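Ketoacyl_synth_N domain-containing protein (Photorhabdus luminescens subsp. laumondii, PDB 6SMO) probably takes part in beta-ketoacyl synthesis on acyl carrier proteins as a thiolase-fold ketoacyl synthase relative assembled with a second ketoacyl synthase chain. Local coordinates at residues Y72-V77 / S143-F148; S84-D89 / F224-E229; G246-F251 / A266-H271. One frame throughout, in Å; residues are numbered along the deposited sequence.

Contact 1: residues Y72-V77 / S143-F148; sequences YGIVAV and SLLYGF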
loop_
_atom_site.group_PDB
_atom_site.type_symbol
_atom_site.label_atom_id
_atom_site.label_comp_id
_atom_site.label_asym_id
_atom_site.label_seq_id
_atom_site.Cartn_x
_atom_site.Cartn_y
_atom_site.Cartn_z
ATOM N N TYR C 72 -13.430 10.439 -4.297
ATOM C CA TYR C 72 -14.430 10.036 -3.270
ATOM C C TYR C 72 -13.804 10.105 -1.872
ATOM O O TYR C 72 -14.508 10.475 -0.914
ATOM C CB TYR C 72 -14.960 8.622 -3.530
ATOM C CG TYR C 72 -15.691 8.408 -4.834
ATOM C CD1 TYR C 72 -16.427 9.418 -5.435
ATOM C CD2 TYR C 72 -15.670 7.169 -5.455
ATOM C CE1 TYR C 72 -17.100 9.209 -6.630
ATOM C CE2 TYR C 72 -16.342 6.942 -6.645
ATOM C CZ TYR C 72 -17.061 7.965 -7.235
ATOM O OH TYR C 72 -17.724 7.749 -8.409
ATOM N N GLY C 73 -12.521 9.745 -1.762
ATOM C CA GLY C 73 -11.767 9.727 -0.492
ATOM C C GLY C 73 -11.576 11.122 0.079
ATOM O O GLY C 73 -11.799 11.294 1.292
ATOM N N ILE C 74 -11.186 12.084 -0.765
ATOM C CA ILE C 74 -10.827 13.479 -0.359
ATOM C C ILE C 74 -12.090 14.219 0.108
ATOM O O ILE C 74 -12.000 14.929 1.130
ATOM C CB ILE C 74 -10.098 14.216 -1.504
ATOM C CG1 ILE C 74 -8.745 13.567 -1.816
ATOM C CG2 ILE C 74 -9.940 15.698 -1.192
ATOM C CD1 ILE C 74 -8.212 13.879 -3.195
ATOM N N VAL C 75 -13.215 14.063 -0.602
ATOM C CA VAL C 75 -14.510 14.735 -0.268
ATOM C C VAL C 75 -15.041 14.172 1.058
ATOM O O VAL C 75 -15.634 14.953 1.827
ATOM C CB VAL C 75 -15.556 14.613 -1.397
ATOM C CG1 VAL C 75 -15.083 15.283 -2.679
ATOM C CG2 VAL C 75 -15.969 13.175 -1.671
ATOM N N ALA C 76 -14.833 12.875 1.312
ATOM C CA ALA C 76 -15.247 12.176 2.553
ATOM C C ALA C 76 -14.425 12.694 3.741
ATOM O O ALA C 76 -15.023 12.942 4.806
ATOM C CB ALA C 76 -15.095 10.683 2.385
ATOM N N VAL C 77 -13.109 12.850 3.556
ATOM C CA VAL C 77 -12.151 13.342 4.593
ATOM C C VAL C 77 -12.482 14.803 4.931
ATOM O O VAL C 77 -12.462 15.143 6.131
ATOM C CB VAL C 77 -10.688 13.175 4.137
ATOM C CG1 VAL C 77 -9.722 14.021 4.955
ATOM C CG2 VAL C 77 -10.261 11.715 4.161
ATOM N N SER C 143 -2.066 13.601 1.972
ATOM C CA SER C 143 -0.846 14.063 2.686
ATOM C C SER C 143 -0.266 15.315 2.009
ATOM O O SER C 143 0.379 16.106 2.718
ATOM C CB SER C 143 0.182 12.964 2.795
ATOM O OG SER C 143 0.692 12.607 1.519
ATOM N N LEU C 144 -0.483 15.490 0.699
ATOM C CA LEU C 144 -0.035 16.693 -0.058
ATOM C C LEU C 144 -0.962 17.875 0.255
ATOM O O LEU C 144 -0.438 18.988 0.459
ATOM C CB LEU C 144 -0.023 16.395 -1.563
ATOM C CG LEU C 144 1.008 15.376 -2.048
ATOM C CD1 LEU C 144 0.932 15.217 -3.559
ATOM C CD2 LEU C 144 2.422 15.761 -1.632
ATOM N N LEU C 145 -2.279 17.642 0.288
ATOM C CA LEU C 145 -3.317 18.697 0.468
ATOM C C LEU C 145 -3.265 19.257 1.896
ATOM O O LEU C 145 -3.244 20.497 2.036
ATOM C CB LEU C 145 -4.701 18.116 0.156
ATOM C CG LEU C 145 -5.002 17.878 -1.324
ATOM C CD1 LEU C 145 -6.204 16.959 -1.491
ATOM C CD2 LEU C 145 -5.232 19.192 -2.055
ATOM N N TYR C 146 -3.251 18.380 2.908
ATOM C CA TYR C 146 -3.357 18.736 4.351
ATOM C C TYR C 146 -1.970 18.822 5.004
ATOM O O TYR C 146 -1.840 19.550 6.009
ATOM C CB TYR C 146 -4.251 17.732 5.082
ATOM C CG TYR C 146 -5.685 17.721 4.615
ATOM C CD1 TYR C 146 -6.549 18.755 4.937
ATOM C CD2 TYR C 146 -6.182 16.679 3.847
ATOM C CE1 TYR C 146 -7.868 18.756 4.511
ATOM C CE2 TYR C 146 -7.497 16.663 3.413
ATOM C CZ TYR C 146 -8.344 17.706 3.745
ATOM O OH TYR C 146 -9.641 17.697 3.322
ATOM N N GLY C 147 -0.978 18.097 4.475
ATOM C CA GLY C 147 0.421 18.140 4.949
ATOM C C GLY C 147 0.681 17.175 6.095
ATOM O O GLY C 147 1.728 17.327 6.757
ATOM N N PHE C 148 -0.218 16.208 6.320
ATOM C CA PHE C 148 -0.135 15.205 7.417
ATOM C C PHE C 148 1.063 14.280 7.164
ATOM O O PHE C 148 1.164 13.721 6.051
ATOM C CB PHE C 148 -1.446 14.420 7.539
ATOM C CG PHE C 148 -2.674 15.245 7.841
ATOM C CD1 PHE C 148 -2.606 16.376 8.644
ATOM C CD2 PHE C 148 -3.912 14.872 7.340
ATOM C CE1 PHE C 148 -3.743 17.122 8.920
ATOM C CE2 PHE C 148 -5.048 15.616 7.619
ATOM C CZ PHE C 148 -4.962 16.739 8.411
#

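Contact 2: residues S84-D89 / F224-E229; sequences SRLDVD and FLVLEE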
loop_
_atom_site.group_PDB
_atom_site.type_symbol
_atom_site.label_atom_id
_atom_site.label_comp_id
_atom_site.label_asym_id
_atom_site.label_seq_id
_atom_site.Cartn_x
_atom_site.Cartn_y
_atom_site.Cartn_z
ATOM N N SER C 84 -15.615 17.590 12.760
ATOM C CA SER C 84 -14.720 17.485 13.945
ATOM C C SER C 84 -14.373 18.881 14.480
ATOM O O SER C 84 -14.086 18.987 15.689
ATOM C CB SER C 84 -13.474 16.699 13.621
ATOM O OG SER C 84 -12.648 17.407 12.710
ATOM N N ARG C 85 -14.386 19.897 13.608
ATOM C CA ARG C 85 -14.099 21.324 13.931
ATOM C C ARG C 85 -12.628 21.477 14.342
ATOM O O ARG C 85 -12.340 22.339 15.196
ATOM C CB ARG C 85 -15.045 21.833 15.027
ATOM C CG ARG C 85 -16.524 21.691 14.695
ATOM C CD ARG C 85 -17.415 21.935 15.898
ATOM N NE ARG C 85 -18.821 21.681 15.602
ATOM C CZ ARG C 85 -19.811 21.719 16.493
ATOM N NH1 ARG C 85 -21.052 21.470 16.108
ATOM N NH2 ARG C 85 -19.565 22.001 17.762
ATOM N N LEU C 86 -11.732 20.684 13.740
ATOM C CA LEU C 86 -10.263 20.742 13.981
ATOM C C LEU C 86 -9.685 21.974 13.277
ATOM O O LEU C 86 -9.997 22.171 12.085
ATOM C CB LEU C 86 -9.599 19.463 13.457
ATOM C CG LEU C 86 -9.672 18.245 14.378
ATOM C CD1 LEU C 86 -9.365 16.968 13.611
ATOM C CD2 LEU C 86 -8.724 18.395 15.559
ATOM N N ASP C 87 -8.876 22.764 13.990
ATOM C CA ASP C 87 -8.068 23.872 13.411
ATOM C C ASP C 87 -6.860 23.237 12.711
ATOM O O ASP C 87 -5.787 23.140 13.342
ATOM C CB ASP C 87 -7.688 24.899 14.483
ATOM C CG ASP C 87 -7.357 26.277 13.932
ATOM O OD1 ASP C 87 -6.812 26.348 12.811
ATOM O OD2 ASP C 87 -7.652 27.268 14.627
ATOM N N VAL C 88 -7.048 22.813 11.456
ATOM C CA VAL C 88 -6.107 21.940 10.687
ATOM C C VAL C 88 -4.755 22.647 10.508
ATOM O O VAL C 88 -3.730 21.938 10.486
ATOM C CB VAL C 88 -6.714 21.511 9.334
ATOM C CG1 VAL C 88 -6.837 22.668 8.353
ATOM C CG2 VAL C 88 -5.938 20.362 8.710
ATOM N N ASP C 89 -4.752 23.981 10.385
ATOM C CA ASP C 89 -3.529 24.805 10.174
ATOM C C ASP C 89 -2.643 24.755 11.427
ATOM O O ASP C 89 -1.414 24.614 11.271
ATOM C CB ASP C 89 -3.878 26.254 9.823
ATOM C CG ASP C 89 -4.538 26.419 8.464
ATOM O OD1 ASP C 89 -5.399 25.583 8.123
ATOM O OD2 ASP C 89 -4.183 27.383 7.755
ATOM N N PHE C 224 -15.216 7.882 5.937
ATOM C CA PHE C 224 -14.027 8.229 6.760
ATOM C C PHE C 224 -14.469 8.699 8.150
ATOM O O PHE C 224 -15.558 9.296 8.280
ATOM C CB PHE C 224 -13.173 9.286 6.056
ATOM C CG PHE C 224 -12.151 8.724 5.100
ATOM C CD1 PHE C 224 -12.492 8.420 3.791
ATOM C CD2 PHE C 224 -10.848 8.489 5.514
ATOM C CE1 PHE C 224 -11.552 7.899 2.916
ATOM C CE2 PHE C 224 -9.908 7.968 4.637
ATOM C CZ PHE C 224 -10.262 7.674 3.340
ATOM N N LEU C 225 -13.628 8.422 9.153
ATOM C CA LEU C 225 -13.796 8.853 10.565
ATOM C C LEU C 225 -12.556 9.649 10.987
ATOM O O LEU C 225 -11.453 9.321 10.505
ATOM C CB LEU C 225 -13.975 7.619 11.457
ATOM C CG LEU C 225 -15.201 6.754 11.164
ATOM C CD1 LEU C 225 -14.874 5.654 10.165
ATOM C CD2 LEU C 225 -15.753 6.148 12.446
ATOM N N VAL C 226 -12.739 10.656 11.846
ATOM C CA VAL C 226 -11.636 11.406 12.515
ATOM C C VAL C 226 -11.446 10.811 13.915
ATOM O O VAL C 226 -12.089 11.304 14.863
ATOM C CB VAL C 226 -11.914 12.921 12.570
ATOM C CG1 VAL C 226 -10.777 13.686 13.235
ATOM C CG2 VAL C 226 -12.196 13.494 11.191
ATOM N N LEU C 227 -10.620 9.766 14.021
ATOM C CA LEU C 227 -10.162 9.183 15.311
ATOM C C LEU C 227 -9.077 10.093 15.895
ATOM O O LEU C 227 -8.205 10.536 15.121
ATOM C CB LEU C 227 -9.627 7.765 15.078
ATOM C CG LEU C 227 -10.626 6.631 15.310
ATOM C CD1 LEU C 227 -11.903 6.842 14.510
ATOM C CD2 LEU C 227 -9.998 5.287 14.972
ATOM N N GLU C 228 -9.138 10.375 17.200
ATOM C CA GLU C 228 -8.078 11.127 17.922
ATOM C C GLU C 228 -8.066 10.743 19.406
ATOM O O GLU C 228 -9.087 10.229 19.905
ATOM C CB GLU C 228 -8.249 12.637 17.734
ATOM C CG GLU C 228 -9.604 13.174 18.155
ATOM C CD GLU C 228 -9.700 14.689 18.092
ATOM O OE1 GLU C 228 -9.064 15.356 18.934
ATOM O OE2 GLU C 228 -10.393 15.201 17.191
ATOM N N GLU C 229 -6.932 10.998 20.067
ATOM C CA GLU C 229 -6.667 10.671 21.495
ATOM C C GLU C 229 -7.655 11.446 22.375
ATOM O O GLU C 229 -7.952 12.612 22.045
ATOM C CB GLU C 229 -5.207 10.991 21.827
ATOM C CG GLU C 229 -4.715 10.368 23.121
ATOM C CD GLU C 229 -4.779 11.277 24.336
ATOM O OE1 GLU C 229 -5.302 10.832 25.379
ATOM O OE2 GLU C 229 -4.297 12.424 24.239
#

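Contact 3: residues G246-F251 / A266-H271; sequences GFVDYF and AELFNH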
loop_
_atom_site.group_PDB
_atom_site.type_symbol
_atom_site.label_atom_id
_atom_site.label_comp_id
_atom_site.label_asym_id
_atom_site.label_seq_id
_atom_site.Cartn_x
_atom_site.Cartn_y
_atom_site.Cartn_z
ATOM N N GLY C 246 -12.897 -1.380 21.474
ATOM C CA GLY C 246 -12.283 -2.671 21.101
ATOM C C GLY C 246 -12.154 -2.853 19.598
ATOM O O GLY C 246 -12.961 -2.262 18.852
ATOM N N PHE C 247 -11.166 -3.650 19.177
ATOM C CA PHE C 247 -10.906 -4.049 17.769
ATOM C C PHE C 247 -10.524 -5.533 17.724
ATOM O O PHE C 247 -9.709 -5.974 18.560
ATOM C CB PHE C 247 -9.811 -3.175 17.152
ATOM C CG PHE C 247 -9.349 -3.621 15.787
ATOM C CD1 PHE C 247 -10.260 -3.809 14.758
ATOM C CD2 PHE C 247 -8.006 -3.851 15.529
ATOM C CE1 PHE C 247 -9.837 -4.220 13.502
ATOM C CE2 PHE C 247 -7.585 -4.261 14.271
ATOM C CZ PHE C 247 -8.502 -4.442 13.260
ATOM N N VAL C 248 -11.099 -6.269 16.767
ATOM C CA VAL C 248 -10.888 -7.732 16.553
ATOM C C VAL C 248 -10.438 -7.943 15.103
ATOM O O VAL C 248 -11.087 -7.382 14.200
ATOM C CB VAL C 248 -12.170 -8.520 16.883
ATOM C CG1 VAL C 248 -12.145 -9.939 16.335
ATOM C CG2 VAL C 248 -12.446 -8.535 18.378
ATOM N N ASP C 249 -9.365 -8.717 14.901
ATOM C CA ASP C 249 -8.784 -9.026 13.566
ATOM C C ASP C 249 -8.185 -10.437 13.601
ATOM O O ASP C 249 -7.029 -10.578 14.045
ATOM C CB ASP C 249 -7.748 -7.973 13.161
ATOM C CG ASP C 249 -7.274 -8.078 11.718
ATOM O OD1 ASP C 249 -7.941 -8.775 10.926
ATOM O OD2 ASP C 249 -6.242 -7.456 11.398
ATOM N N TYR C 250 -8.956 -11.434 13.156
ATOM C CA TYR C 250 -8.568 -12.870 13.127
ATOM C C TYR C 250 -8.914 -13.470 11.760
ATOM O O TYR C 250 -9.526 -12.777 10.922
ATOM C CB TYR C 250 -9.250 -13.629 14.268
ATOM C CG TYR C 250 -8.731 -13.281 15.639
ATOM C CD1 TYR C 250 -7.642 -13.938 16.188
ATOM C CD2 TYR C 250 -9.326 -12.280 16.390
ATOM C CE1 TYR C 250 -7.160 -13.616 17.447
ATOM C CE2 TYR C 250 -8.859 -11.944 17.650
ATOM C CZ TYR C 250 -7.772 -12.614 18.181
ATOM O OH TYR C 250 -7.306 -12.288 19.422
ATOM N N PHE C 251 -8.510 -14.726 11.551
ATOM C CA PHE C 251 -8.713 -15.511 10.305
ATOM C C PHE C 251 -9.217 -16.912 10.664
ATOM O O PHE C 251 -8.940 -17.388 11.783
ATOM C CB PHE C 251 -7.412 -15.574 9.501
ATOM C CG PHE C 251 -7.585 -16.009 8.068
ATOM C CD1 PHE C 251 -7.984 -15.103 7.097
ATOM C CD2 PHE C 251 -7.352 -17.321 7.689
ATOM C CE1 PHE C 251 -8.145 -15.502 5.778
ATOM C CE2 PHE C 251 -7.514 -17.719 6.371
ATOM C CZ PHE C 251 -7.911 -16.809 5.418
ATOM N N ALA C 266 -17.737 -11.876 20.581
ATOM C CA ALA C 266 -18.633 -11.912 21.762
ATOM C C ALA C 266 -17.943 -11.273 22.976
ATOM O O ALA C 266 -18.664 -10.765 23.855
ATOM C CB ALA C 266 -19.055 -13.333 22.052
ATOM N N GLU C 267 -16.606 -11.301 23.021
ATOM C CA GLU C 267 -15.787 -10.714 24.120
ATOM C C GLU C 267 -15.886 -9.182 24.097
ATOM O O GLU C 267 -15.728 -8.577 25.177
ATOM C CB GLU C 267 -14.326 -11.165 24.018
ATOM C CG GLU C 267 -14.042 -12.470 24.740
ATOM C CD GLU C 267 -12.652 -13.041 24.517
ATOM O OE1 GLU C 267 -12.477 -14.260 24.716
ATOM O OE2 GLU C 267 -11.744 -12.266 24.146
ATOM N N LEU C 268 -16.133 -8.580 22.926
ATOM C CA LEU C 268 -16.236 -7.103 22.744
ATOM C C LEU C 268 -17.409 -6.545 23.564
ATOM O O LEU C 268 -17.312 -5.380 23.997
ATOM C CB LEU C 268 -16.416 -6.764 21.259
ATOM C CG LEU C 268 -15.169 -6.863 20.379
ATOM C CD1 LEU C 268 -15.512 -6.563 18.928
ATOM C CD2 LEU C 268 -14.073 -5.923 20.862
ATOM N N PHE C 269 -18.473 -7.335 23.753
ATOM C CA PHE C 269 -19.743 -6.919 24.409
ATOM C C PHE C 269 -19.509 -6.577 25.887
ATOM O O PHE C 269 -20.186 -5.656 26.384
ATOM C CB PHE C 269 -20.816 -8.002 24.257
ATOM C CG PHE C 269 -21.528 -7.988 22.928
ATOM C CD1 PHE C 269 -21.061 -8.741 21.862
ATOM C CD2 PHE C 269 -22.663 -7.213 22.740
ATOM C CE1 PHE C 269 -21.716 -8.723 20.639
ATOM C CE2 PHE C 269 -23.316 -7.196 21.517
ATOM C CZ PHE C 269 -22.841 -7.950 20.469
ATOM N N ASN C 270 -18.591 -7.285 26.557
ATOM C CA ASN C 270 -18.331 -7.174 28.020
ATOM C C ASN C 270 -19.618 -7.522 28.785
ATOM O O ASN C 270 -19.890 -6.879 29.820
ATOM C CB ASN C 270 -17.775 -5.795 28.400
ATOM C CG ASN C 270 -16.264 -5.720 28.317
ATOM O OD1 ASN C 270 -15.662 -6.240 27.380
ATOM N ND2 ASN C 270 -15.645 -5.075 29.292
ATOM N N HIS C 271 -20.372 -8.508 28.284
ATOM C CA HIS C 271 -21.646 -9.020 28.862
ATOM C C HIS C 271 -22.690 -7.896 28.954
ATOM O O HIS C 271 -23.519 -7.944 29.886
ATOM C CB HIS C 271 -21.391 -9.670 30.232
ATOM C CG HIS C 271 -20.364 -10.752 30.217
ATOM N ND1 HIS C 271 -19.115 -10.595 30.788
ATOM C CD2 HIS C 271 -20.396 -12.006 29.714
ATOM C CE1 HIS C 271 -18.421 -11.703 30.634
ATOM N NE2 HIS C 271 -19.184 -12.585 29.979
#

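Contact 1: residues Y72-V77 / S143-F148
Tyr-146 and Val-77 meet because each side chain is turned by its first torsion into the groove between two helices. In Tyr-146, CG stands opposite the carbonyl carbon (chi1 -64°), which sends the ring out from the last turn of helix 137-146. In Val-77, the CG1 branch lies opposite the backbone N (chi1 163°) and is thereby offered to that ring. The two side chains then slide past one another in opposite senses: Val-77 CG1 lies 3.8 Å from Tyr-146 CE2, and the same methyl is 4.0 Å from Tyr-146 OH, so it touches the outer half of the phenol.

One turn earlier on helix 68-84, Ile-74 faces Leu-145, and these side chains cross at roughly a right angle. Both branches of the isoleucine take part. Ile-74 CG2 is 4.0 Å from Leu-145 CD1, while Ile-74 CD1 is 4.1 Å from that same methyl, which therefore sits in the fork of the isoleucine.

The contact is thus apolar across the groove, with the phenol oxygen as its polar tip. Tyr-146 OH is hydrogen-bonded to OE1 of Glu-78, the residue following Val-77, so the tyrosine is tied to helix 68-84 by a bond as well as by packing. At its root, Tyr-146 CB rests over one face of the Phe-148 ring, toward its rim; between the two residues Gly-147 leaves the helical conformation with positive phi. Phe-148 O in turn accepts a hydrogen bond from Asn-293 of the neighbouring PKS_KS chain. Val-77 also touches Phe-224 and Leu-182 of the sheet. Such helix-helix packing, with one helix laid on the strands, is consistent with an outer helical layer of the layered alpha/beta thiolase fold.

Contact 2: residues S84-D89 / F224-E229
Leu-86 and Val-226 supply the apolar part of this contact, reaching toward each other tip to tip until Leu-86 CD1 lies 3.6 Å from Val-226 CG1. The valine branch involved is the one set opposite its backbone N (chi1 -179°), and it serves two neighbours at once, since Ser-84 CB also approaches Val-226 CG1, at 4.1 Å. One methyl of the strand is therefore covered both by the end of a helix and by the loop that leaves it.

Polar groups enter next to this patch. Glu-228 comes from the direction opposite to Leu-86, and Glu-228 OE2 stands 4.0 Å from Leu-86 CD2, a plain van der Waals approach. The carboxylate finds its partners elsewhere: Glu-228 OE2 makes a salt bridge to Arg-236, which also donates to Ser-84 O and so joins the helix end to the strand, and a hydrogen bond to Thr-8, while OE1 is hydrogen-bonded to His-232, an array that would favour the ionised form. Ser-84 OG turns back to Leu-81 O in its own helix.

Within the fold, the contact lies where helix 68-84 runs out and the chain leads on to strand 96-101. Val-226 packs on Ala-80 of that helix and on Leu-182 of strand 180-187, whereas Leu-225 and Leu-227 touch helix 161-175 on the other face of the sheet.

Contact 3: residues G246-F251 / A266-H271
Leu-268 carries this contact through both of its methyls, one meeting a side chain and the other a stretch of main chain. The side-chain meeting is with Val-248. Val-248 CG2 lies 3.7 Å from Leu-268 CD1 and 3.8 Å from Leu-268 CG, so the valine methyl rests against the end of the leucine at the point where it forks. The two side chains cross obliquely. With CG placed opposite the carbonyl carbon (chi1 -76°) and the chain extended beyond it, the leucine reaches from its turn to the strand.

The second kind of interaction is between methyl and backbone. Leu-268 CD2 sits 3.7 Å from Gly-246 CA, and its distance to Gly-246 C is 3.8 Å, close to where the chain passes into Phe-247. As Gly-246 has no side chain, the place a CB would take is filled by Leu-268 CD2, and the leucine lies directly on the strand. Its fork thus spans the backbone of Gly-246 and the side chain of Val-248, with Phe-247 between them pointing away.

Polar and aromatic interactions surround the contact without crossing it. Gly-246 and Val-248 pair through their backbones with Ser-367 and Ala-365 of strand 362-369, and farther along the strand Asp-249 OD2 is hydrogen-bonded to Ser-183 of the neighbouring PKS_KS chain. Val-248 CG1, the branch not used by Leu-268, lies in plane at the edge of the Tyr-250 ring, which itself stacks with Tyr-264.

The chemistry is mainly that of dispersion, with water probably excluded only in part: across these two segments the turn following helix 263-266 meets strand 242-251 through one branched aliphatic residue, while Phe-269 packs on other strands, 275-278 and 351-356. Such a contact fixes position through shape rather than through directed bonds.

Contacts 1 and 2 form one continuous region, their centres 12 Å apart. Both use helix 68-84 or the loop that follows it, and Phe-224 bridges them: its CD2 lies 3.5 Å from Val-77 CG2. A second bridge joins Phe-148 to Val-88. Contact 3 is farther along the chain, its centre 30 Å from that of contact 1 and on the opposite side of the chain's centre; it approaches contact 2 to about 9 Å between nearest atoms, and both reach the same sheet. The pocket of the bound 3,5,7,9,11-pentakis(oxidanylidene)dodecanal, lined by Val-129, Ala-130, Trp-133 and Phe-134, includes no residue of these segments, although it lies shortly before helix 137-146 of contact 1 in sequence.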